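Local coordinates for esterase D (Lactobacillus rhamnosus, PDB 3DKR), which probably hydrolyses carboxylic esters as an alpha/beta hydrolase with a catalytic triad, at residues Glu17-Thr21 and His87-Tyr92; Gln185-Ile189 and Asp240-Phe244. All coordinates share one frame; numbering follows the deposited sequence.

Contact 1 of 2, residues Glu17-Thr21 and His87-Tyr92; sequences EYEGT and HMTAKY
Glu17 and His87 both swing CG away from their own backbone nitrogens (chi1 -177° in the glutamate), and the extended Glu17 chain carries its carboxylate straight at the imidazole, the two side chains arriving from opposite directions. His87 NE2 donates to Glu17 OE1 over 2.8 Å at 156°, slightly tilted from the ring plane and on the syn side of the oxygen. It is a His-carboxylate bond at the sheet border, away from the predicted catalytic residues, with the carboxylate and imidazole planes 70° apart. The other oxygen, Glu17 OE2, takes Lys91 NZ at 2.7 Å from above the carboxylate plane. That same ammonium reaches Glu19 OE1 at 3.0 Å, on its syn lone pair, because the lysine chain bends near its end; one positive charge thus ties two glutamates into a salt-bridge network, probably easing their mutual repulsion. Beside this network, Tyr92 points its hydroxyl at the residues after strand 16-18. Gly20 N donates to Tyr92 OH at 2.9 Å, while the same OH donates to a water oxygen 2.6 Å away. The water donates in turn to Glu17 OE2 and Tyr18 O, joining the carboxylate to the backbone. Thr21 O sits at the ring edge, 3.3 Å from Tyr92 CD1, and Lys91 CB packs over one face. Met88, bent at chi2 and chi3, brings SD to the other side of the ring rim, beside CE2 and CD2, and near Glu17 OE2. The contact ties border strand 16-18 and the residues after it to the C-terminal part of helix 74-89 and the segment leading to strand 94-99: Tyr53 of strand 51-54 packs against His87, Met88 and Glu17, Met88 also rests on Val95, and Tyr18 turns its ring to helix 39-47.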
loop_
_atom_site.group_PDB
_atom_site.type_symbol
_atom_site.label_atom_id
_atom_site.label_comp_id
_atom_site.label_asym_id
_atom_site.label_seq_id
_atom_site.Cartn_x
_atom_site.Cartn_y
_atom_site.Cartn_z
ATOM N N GLU A 17 -6.385 14.085 -4.683
ATOM C CA GLU A 17 -5.956 13.929 -6.070
ATOM C C GLU A 17 -5.235 15.158 -6.539
ATOM O O GLU A 17 -5.701 16.282 -6.326
ATOM C CB GLU A 17 -7.141 13.664 -7.000
ATOM C CG GLU A 17 -6.712 13.434 -8.455
ATOM C CD GLU A 17 -7.782 12.823 -9.352
ATOM O OE1 GLU A 17 -8.937 12.627 -8.910
ATOM O OE2 GLU A 17 -7.442 12.528 -10.525
ATOM N N TYR A 18 -4.101 14.938 -7.192
ATOM C CA TYR A 18 -3.377 15.986 -7.874
ATOM C C TYR A 18 -3.460 15.766 -9.364
ATOM O O TYR A 18 -3.181 14.656 -9.858
ATOM C CB TYR A 18 -1.903 15.959 -7.491
ATOM C CG TYR A 18 -1.616 16.114 -6.023
ATOM C CD1 TYR A 18 -2.461 16.838 -5.187
ATOM C CD2 TYR A 18 -0.459 15.562 -5.475
ATOM C CE1 TYR A 18 -2.169 16.980 -3.821
ATOM C CE2 TYR A 18 -0.169 15.707 -4.138
ATOM C CZ TYR A 18 -1.031 16.401 -3.310
ATOM O OH TYR A 18 -0.720 16.541 -1.957
ATOM N N GLU A 19 -3.791 16.828 -10.089
ATOM C CA GLU A 19 -3.858 16.737 -11.552
ATOM C C GLU A 19 -2.478 16.714 -12.147
ATOM O O GLU A 19 -1.574 17.388 -11.669
ATOM C CB GLU A 19 -4.635 17.912 -12.131
ATOM C CG GLU A 19 -6.030 18.060 -11.572
ATOM C CD GLU A 19 -6.855 16.799 -11.655
ATOM O OE1 GLU A 19 -6.917 16.175 -12.750
ATOM O OE2 GLU A 19 -7.439 16.413 -10.606
ATOM N N GLY A 20 -2.316 15.931 -13.211
ATOM C CA GLY A 20 -1.078 15.916 -13.971
ATOM C C GLY A 20 -1.335 16.126 -15.448
ATOM O O GLY A 20 -2.329 16.757 -15.836
ATOM N N THR A 21 -0.440 15.592 -16.279
ATOM C CA THR A 21 -0.568 15.732 -17.730
ATOM C C THR A 21 -0.531 14.349 -18.390
ATOM O O THR A 21 -1.592 13.796 -18.708
ATOM C CB THR A 21 0.491 16.703 -18.310
ATOM O OG1 THR A 21 1.808 16.338 -17.879
ATOM C CG2 THR A 21 0.200 18.152 -17.867
ATOM N N HIS A 87 -10.197 5.048 -12.556
ATOM C CA HIS A 87 -10.314 6.510 -12.498
ATOM C C HIS A 87 -9.140 7.172 -13.220
ATOM O O HIS A 87 -9.307 8.152 -13.953
ATOM C CB HIS A 87 -10.345 6.941 -11.025
ATOM C CG HIS A 87 -10.373 8.419 -10.817
ATOM N ND1 HIS A 87 -11.506 9.179 -11.040
ATOM C CD2 HIS A 87 -9.419 9.278 -10.382
ATOM C CE1 HIS A 87 -11.240 10.445 -10.759
ATOM N NE2 HIS A 87 -9.982 10.530 -10.356
ATOM N N MET A 88 -7.953 6.602 -13.023
ATOM C CA MET A 88 -6.715 7.183 -13.512
ATOM C C MET A 88 -6.414 6.727 -14.940
ATOM O O MET A 88 -5.960 7.541 -15.757
ATOM C CB MET A 88 -5.559 6.864 -12.565
ATOM C CG MET A 88 -5.706 7.517 -11.172
ATOM S SD MET A 88 -5.726 9.324 -11.231
ATOM C CE MET A 88 -3.982 9.679 -11.063
ATOM N N THR A 89 -6.691 5.464 -15.261
ATOM C CA THR A 89 -6.488 5.011 -16.644
ATOM C C THR A 89 -7.503 5.647 -17.609
ATOM O O THR A 89 -7.320 5.577 -18.828
ATOM C CB THR A 89 -6.544 3.488 -16.788
ATOM O OG1 THR A 89 -7.843 3.015 -16.415
ATOM C CG2 THR A 89 -5.460 2.813 -15.969
ATOM N N ALA A 90 -8.579 6.238 -17.107
ATOM C CA ALA A 90 -9.487 6.998 -17.990
ATOM C C ALA A 90 -8.875 8.329 -18.458
ATOM O O ALA A 90 -9.284 8.870 -19.498
ATOM C CB ALA A 90 -10.797 7.258 -17.279
ATOM N N LYS A 91 -7.914 8.843 -17.686
ATOM C CA LYS A 91 -7.422 10.227 -17.803
ATOM C C LYS A 91 -6.026 10.338 -18.407
ATOM O O LYS A 91 -5.764 11.261 -19.192
ATOM C CB LYS A 91 -7.354 10.891 -16.405
ATOM C CG LYS A 91 -8.651 11.060 -15.702
ATOM C CD LYS A 91 -8.450 11.497 -14.237
ATOM C CE LYS A 91 -7.900 12.885 -14.117
ATOM N NZ LYS A 91 -8.401 13.546 -12.862
ATOM N N TYR A 92 -5.124 9.444 -18.010
ATOM C CA TYR A 92 -3.686 9.598 -18.271
ATOM C C TYR A 92 -3.195 8.608 -19.298
ATOM O O TYR A 92 -3.655 7.486 -19.331
ATOM C CB TYR A 92 -2.864 9.428 -16.982
ATOM C CG TYR A 92 -3.162 10.531 -16.018
ATOM C CD1 TYR A 92 -2.716 11.806 -16.277
ATOM C CD2 TYR A 92 -3.953 10.329 -14.901
ATOM C CE1 TYR A 92 -3.019 12.857 -15.441
ATOM C CE2 TYR A 92 -4.247 11.373 -14.052
ATOM C CZ TYR A 92 -3.773 12.637 -14.330
ATOM O OH TYR A 92 -4.071 13.698 -13.489
HETATM O O HOH W 1 -4.919 12.875 -11.183
HETATM O O HOH W 2 -4.871 13.771 -19.812
#

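Contact 2 of 2, residues Gln185-Ile189 and Asp240-Phe244; sequences QPTFI and DVIAF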
loop_
_atom_site.group_PDB
_atom_site.type_symbol
_atom_site.label_atom_id
_atom_site.label_comp_id
_atom_site.label_asym_id
_atom_site.label_seq_id
_atom_site.Cartn_x
_atom_site.Cartn_y
_atom_site.Cartn_z
ATOM N N GLN A 185 4.425 -6.618 -16.316
ATOM C CA GLN A 185 4.912 -5.253 -16.237
ATOM C C GLN A 185 6.185 -5.149 -15.418
ATOM O O GLN A 185 6.410 -5.969 -14.510
ATOM C CB GLN A 185 3.883 -4.333 -15.569
ATOM C CG GLN A 185 2.552 -4.214 -16.282
ATOM C CD GLN A 185 1.503 -5.167 -15.761
ATOM O OE1 GLN A 185 1.824 -6.234 -15.236
ATOM N NE2 GLN A 185 0.232 -4.783 -15.903
ATOM N N PRO A 186 6.986 -4.107 -15.681
ATOM C CA PRO A 186 8.030 -3.740 -14.746
ATOM C C PRO A 186 7.446 -3.591 -13.332
ATOM O O PRO A 186 6.372 -2.994 -13.171
ATOM C CB PRO A 186 8.514 -2.383 -15.275
ATOM C CG PRO A 186 8.177 -2.415 -16.722
ATOM C CD PRO A 186 6.946 -3.204 -16.850
ATOM N N THR A 187 8.142 -4.147 -12.348
ATOM C CA THR A 187 7.689 -4.113 -10.948
ATOM C C THR A 187 8.755 -3.528 -10.034
ATOM O O THR A 187 9.926 -3.908 -10.091
ATOM C CB THR A 187 7.316 -5.512 -10.474
ATOM O OG1 THR A 187 6.339 -6.065 -11.357
ATOM C CG2 THR A 187 6.770 -5.490 -9.042
ATOM N N PHE A 188 8.314 -2.613 -9.177
ATOM C CA PHE A 188 9.142 -1.958 -8.176
ATOM C C PHE A 188 8.923 -2.634 -6.835
ATOM O O PHE A 188 7.788 -2.894 -6.441
ATOM C CB PHE A 188 8.754 -0.477 -8.064
ATOM C CG PHE A 188 9.590 0.299 -7.097
ATOM C CD1 PHE A 188 10.745 0.949 -7.522
ATOM C CD2 PHE A 188 9.266 0.349 -5.750
ATOM C CE1 PHE A 188 11.542 1.659 -6.623
ATOM C CE2 PHE A 188 10.051 1.063 -4.857
ATOM C CZ PHE A 188 11.203 1.706 -5.294
ATOM N N ILE A 189 10.017 -2.905 -6.131
ATOM C CA ILE A 189 9.941 -3.456 -4.770
ATOM C C ILE A 189 10.824 -2.661 -3.831
ATOM O O ILE A 189 12.043 -2.600 -4.021
ATOM C CB ILE A 189 10.366 -4.934 -4.702
ATOM C CG1 ILE A 189 9.491 -5.783 -5.623
ATOM C CG2 ILE A 189 10.294 -5.421 -3.240
ATOM C CD1 ILE A 189 9.894 -7.276 -5.732
ATOM N N ASP A 240 13.983 6.831 -5.940
ATOM C CA ASP A 240 13.995 5.507 -6.576
ATOM C C ASP A 240 12.730 5.269 -7.408
ATOM O O ASP A 240 12.784 4.745 -8.523
ATOM C CB ASP A 240 14.141 4.409 -5.523
ATOM C CG ASP A 240 15.493 4.442 -4.808
ATOM O OD1 ASP A 240 16.475 4.997 -5.388
ATOM O OD2 ASP A 240 15.584 3.900 -3.684
ATOM N N VAL A 241 11.579 5.654 -6.851
ATOM C CA VAL A 241 10.295 5.472 -7.549
ATOM C C VAL A 241 10.223 6.329 -8.818
ATOM O O VAL A 241 9.766 5.887 -9.882
ATOM C CB VAL A 241 9.112 5.809 -6.602
ATOM C CG1 VAL A 241 7.788 5.927 -7.389
ATOM C CG2 VAL A 241 9.033 4.773 -5.454
ATOM N N ILE A 242 10.690 7.562 -8.699
ATOM C CA ILE A 242 10.699 8.464 -9.839
ATOM C C ILE A 242 11.649 7.935 -10.912
ATOM O O ILE A 242 11.292 7.915 -12.083
ATOM C CB ILE A 242 11.014 9.898 -9.381
ATOM C CG1 ILE A 242 9.834 10.431 -8.563
ATOM C CG2 ILE A 242 11.263 10.804 -10.583
ATOM C CD1 ILE A 242 10.084 11.757 -7.861
ATOM N N ALA A 243 12.822 7.454 -10.510
ATOM C CA ALA A 243 13.749 6.837 -11.479
ATOM C C ALA A 243 13.103 5.651 -12.208
ATOM O O ALA A 243 13.248 5.476 -13.429
ATOM C CB ALA A 243 15.015 6.402 -10.793
ATOM N N PHE A 244 12.372 4.837 -11.452
ATOM C CA PHE A 244 11.668 3.675 -11.987
ATOM C C PHE A 244 10.661 4.067 -13.057
ATOM O O PHE A 244 10.597 3.460 -14.135
ATOM C CB PHE A 244 11.000 2.930 -10.819
ATOM C CG PHE A 244 10.089 1.816 -11.225
ATOM C CD1 PHE A 244 10.595 0.549 -11.545
ATOM C CD2 PHE A 244 8.715 1.996 -11.231
ATOM C CE1 PHE A 244 9.744 -0.479 -11.884
ATOM C CE2 PHE A 244 7.860 0.958 -11.586
ATOM C CZ PHE A 244 8.368 -0.272 -11.902
#
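Asp240 O accepts the helix bond from Phe244 N at 3.0 Å, and it also lies against the ring of Phe188, 3.8 Å from CE1. The Asp240 carboxylate plays its polar part beyond the contact, bonded through OD2 to Tyr221 OH, while the residue's CB meets the edge of the Phe188 ring. Two phenylalanines carry most of the contact. Phe188 throws its ring away from its backbone nitrogen (chi1 -178°), across toward the helix, and presents an edge to the face of Phe244; the centroids of the Phe188 and Phe244 rings are 5.5 Å apart and the planes stand at 69°. A T-shaped stack results, reinforced by Phe188 CB, which sits almost squarely over the middle of the Phe244 ring, 3.7 Å from its centroid. Val241 lays CG2 over one face of the Phe188 ring, its nearest atom being CZ at 3.8 Å. At the far rim of Phe244, CZ meets Pro186 CB at 4.0 Å, and Pro186 O lies near the ring plane at that edge. Replacing Phe244 by an alanine would probably strip Phe188 of its edge-to-face partner and open a gap beside Phe188 CB and Pro186. Strand 187-189 and helix 240-244 run nearly antiparallel (168°), as the chain's last helix, 234-246, packs on the central sheet of the alpha/beta hydrolase fold. Between the segments the chemistry is dispersion, CH-pi and weak ring electrostatics, so the shape of the interlocked phenylalanines, more than any directed polar bond, appears to set how the helix seats on the sheet.

Both contacts reach the same mixed sheet, contact 1 at one border strand, 16-18, and contact 2 at strand 187-192, one in from the other border. Their centres lie about 19 Å apart and their nearest atoms about 9 Å, without touching. Each lies away from the predicted catalytic residues, yet the sheet connects them: strand 187-192 runs on toward Asp195, helix 234-246 follows the loop bearing His226, and Tyr92 leads into strand 94-99, after which Ser101 opens helix 101-113, the usual place of the nucleophile in alpha/beta hydrolases.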